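Local coordinates for chorismate synthase (PDB 1Q1L) that catalyses the anti-1,4-elimination of phosphate from 5-enolpyruvylshikimate 3-phosphate to give chorismate, using reduced FMN as cofactor, at the interface of chains A and B. Residues are numbered along the deposited sequence; one frame, centred on the assembly and turned at random. Chains: chain A/B, Chorismate synthase.

Contact 1: the interface of chains A and B. Residues chain A 220, 225-227; chain B 280-283.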
# COMPACT_ATOMS: atom_id res chain seq x y z
N VAL A 220 -9.69 44.50 -8.63
CA VAL A 220 -8.74 43.68 -9.37
C VAL A 220 -9.40 42.93 -10.52
O VAL A 220 -8.83 42.83 -11.60
CB VAL A 220 -8.05 42.65 -8.43
CG1 VAL A 220 -7.21 41.68 -9.25
CG2 VAL A 220 -7.18 43.38 -7.41
N GLU A 225 -7.92 40.25 -13.85
CA GLU A 225 -6.88 39.58 -13.08
C GLU A 225 -7.47 38.62 -12.06
O GLU A 225 -8.51 38.91 -11.46
CB GLU A 225 -6.01 40.62 -12.37
CG GLU A 225 -5.13 41.43 -13.31
CD GLU A 225 -3.91 40.65 -13.77
OE1 GLU A 225 -4.05 39.46 -14.12
OE2 GLU A 225 -2.80 41.25 -13.79
N SER A 226 -6.82 37.48 -11.87
CA SER A 226 -7.27 36.48 -10.92
C SER A 226 -6.44 36.59 -9.64
O SER A 226 -5.31 37.09 -9.66
CB SER A 226 -7.14 35.08 -11.52
OG SER A 226 -5.83 34.84 -12.02
N LEU A 227 -6.99 36.12 -8.53
CA LEU A 227 -6.32 36.20 -7.24
C LEU A 227 -6.05 34.86 -6.56
O LEU A 227 -6.80 33.90 -6.72
CB LEU A 227 -7.13 37.08 -6.30
CG LEU A 227 -6.66 38.51 -5.98
CD1 LEU A 227 -5.73 39.04 -7.05
CD2 LEU A 227 -7.89 39.39 -5.82
N ARG B 280 0.37 37.18 -5.71
CA ARG B 280 0.41 37.87 -7.00
C ARG B 280 -0.86 37.74 -7.84
O ARG B 280 -1.77 37.00 -7.50
CB ARG B 280 1.58 37.35 -7.84
CG ARG B 280 2.96 37.58 -7.24
CD ARG B 280 4.03 37.17 -8.25
NE ARG B 280 5.39 37.39 -7.78
CZ ARG B 280 6.47 37.18 -8.52
NH1 ARG B 280 6.36 36.75 -9.77
NH2 ARG B 280 7.68 37.41 -8.01
N PHE B 281 -0.89 38.49 -8.94
CA PHE B 281 -2.02 38.46 -9.86
C PHE B 281 -1.85 37.20 -10.72
O PHE B 281 -0.72 36.73 -10.90
CB PHE B 281 -2.01 39.69 -10.78
CG PHE B 281 -2.34 40.98 -10.09
CD1 PHE B 281 -3.58 41.18 -9.51
CD2 PHE B 281 -1.40 42.01 -10.04
CE1 PHE B 281 -3.90 42.39 -8.89
CE2 PHE B 281 -1.70 43.23 -9.42
CZ PHE B 281 -2.96 43.42 -8.85
N GLY B 282 -2.94 36.68 -11.25
CA GLY B 282 -2.86 35.49 -12.08
C GLY B 282 -1.86 35.61 -13.23
O GLY B 282 -1.15 34.65 -13.54
N SER B 283 -1.80 36.78 -13.85
CA SER B 283 -0.89 36.99 -14.98
C SER B 283 0.58 37.06 -14.58
O SER B 283 1.46 36.88 -15.42
CB SER B 283 -1.28 38.26 -15.73
OG SER B 283 -1.21 39.40 -14.89

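Contact 2: the interface of chains A and B. Residues chain A 254, 257-258, 261; chain B 257-258, 261-262.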
# COMPACT_ATOMS: atom_id res chain seq x y z
N GLY A 254 4.86 15.12 7.14
CA GLY A 254 4.92 14.73 5.74
C GLY A 254 3.53 14.37 5.25
O GLY A 254 3.13 14.79 4.17
N ALA A 257 1.49 17.41 4.79
CA ALA A 257 2.00 18.09 3.60
C ALA A 257 1.46 17.52 2.29
O ALA A 257 1.08 18.27 1.39
CB ALA A 257 3.54 18.05 3.58
N GLN A 258 1.45 16.20 2.16
CA GLN A 258 0.94 15.60 0.94
C GLN A 258 -0.54 15.87 0.76
O GLN A 258 -0.99 16.20 -0.33
CB GLN A 258 1.16 14.09 0.93
CG GLN A 258 0.42 13.38 -0.20
CD GLN A 258 0.92 11.97 -0.45
OE1 GLN A 258 1.08 11.18 0.48
NE2 GLN A 258 1.15 11.64 -1.72
N MSE A 261 -0.88 19.78 -0.17
CA MSE A 261 -0.30 20.10 -1.46
C MSE A 261 -1.01 19.39 -2.61
O MSE A 261 -0.92 19.83 -3.76
CB MSE A 261 1.18 19.71 -1.48
CG MSE A 261 1.96 20.32 -2.63
SE MSE A 261 2.34 22.21 -2.34
CE MSE A 261 3.93 22.00 -1.25
N ALA B 257 6.00 17.01 -1.65
CA ALA B 257 5.77 17.67 -0.36
C ALA B 257 5.99 16.74 0.83
O ALA B 257 6.57 17.15 1.83
CB ALA B 257 4.36 18.28 -0.32
N GLN B 258 5.50 15.51 0.74
CA GLN B 258 5.69 14.57 1.84
C GLN B 258 7.16 14.24 2.03
O GLN B 258 7.70 14.33 3.14
CB GLN B 258 4.94 13.26 1.61
CG GLN B 258 5.24 12.27 2.74
CD GLN B 258 4.40 11.01 2.70
OE1 GLN B 258 4.15 10.40 3.73
NE2 GLN B 258 3.98 10.62 1.50
N MSE B 261 9.02 17.39 3.47
CA MSE B 261 8.60 17.70 4.83
C MSE B 261 8.92 16.56 5.81
O MSE B 261 8.92 16.76 7.02
CB MSE B 261 7.09 17.98 4.86
CG MSE B 261 6.57 18.59 6.15
SE MSE B 261 6.89 20.53 6.26
CE MSE B 261 5.38 21.17 5.25
N SER B 262 9.20 15.36 5.29
CA SER B 262 9.51 14.24 6.16
C SER B 262 10.92 14.37 6.71
O SER B 262 11.30 13.67 7.64
CB SER B 262 9.38 12.90 5.42
OG SER B 262 10.41 12.74 4.46

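Contact 1: the interface of chains A and B
The phenyl ring of B:Phe281 lies at the apolar centre of this patch of the A-B interface, meeting A:Val220 at the end of helix 210-221 and A:Leu227 from the segment that leads into strand 229-236. A:Val220 addresses the ring with both methyls: CG1 comes to 3.4 Å from CE1 of B:Phe281, while CG2 lies at the edge in the ring plane. CG1 is anti to the backbone N (chi1 172°), which turns the fork of the valine towards the partner chain. A:Leu227 lies alongside the phenylalanine with the same heading, and its CD1 is 3.9 Å from CD1 of the ring. The aliphatic part of A:Glu225 continues the apolar surface, with CB 3.8 Å from ring atom CD1 of B:Phe281.

Outward from this centre, the two backbones meet in an antiparallel beta bridge between A:Leu227 and B:Phe281, a small piece of inter-subunit pairing in the homotetramer. The amide N of B:Gly282, at the start of the short helix 282-285, donates to the carbonyl O of A:Ser226 at 2.9 Å; the bond is bent, with 139° at the hydrogen.

At the polar rim, the side chain of A:Glu225 crosses that of B:Phe281 at about a right angle and bends at chi2, leaving the carboxylate plane 11° from that of the ring. The first turn of the partner's short helix may help to stabilise negative charge here. B:Ser283 donates through OG to OE2 of A:Glu225 at 2.7 Å, using the syn lone pair of that oxygen, and only weakly to OE1 of the same carboxylate at 2.9 Å.

Contact 2: the interface of chains A and B
Helix 252-261 of chain A packs nearly antiparallel against the same helix of chain B, so closely that CA of A:Gly254 lies 4.0 Å from CA of B:Gln258. In this chorismate synthase, a beta-alpha-beta sandwich enzyme, the pair is a two-fold helix-helix contact built on small residues, A:Gly254 and the two copies of Ala257. The alanines face each other across the symmetry axis, and each methyl also points at the opposite backbone: CB of A:Ala257 is 3.6 Å from the carbonyl O of B:Ala257. With no side chain in the way at A:Gly254, B:Gln258 packs on its peptide, CB lying 3.5 Å from O of A:Gly254.

A:Met261 and B:Met261, both modelled as selenomethionine, flank the alanines. Each chain bends at chi2 and chi3 and folds back round the partner methyl; in A:Met261 CB, CG and CE all touch CB of B:Ala257, with CB at 3.7 Å and CE at 3.9 Å. CB of B:Met261 also reaches CA of A:Gly254.

A:Gln258 and B:Gln258 meet through their CB atoms, 3.9 Å apart, and run outward as extended chains on crossing courses. Their amide planes are turned 53° apart. Although OE1 of A:Gln258 lies 3.1 Å from NE2 of B:Gln258, the modelled N-H points away from that oxygen, so this close approach is not a hydrogen bond.

Contact 1 and contact 2 belong to the same A-B interface, with their C-alpha centres about 27 Å apart, and share no residue. Contact 2 pairs one helix, 252-261, with its own copy and therefore lies at the two-fold axis, whereas contact 1 joins different segments and recurs on the far side with the chains exchanged. In chain B the two are linked along the sequence: helix 252-261 leads through strand 266-271 to the segment at 280-283. B:Gln264 and B:Ala265, probably FMN-binding, follow shortly after the helix, so the pairing in contact 2 may help to position that part of the cofactor site.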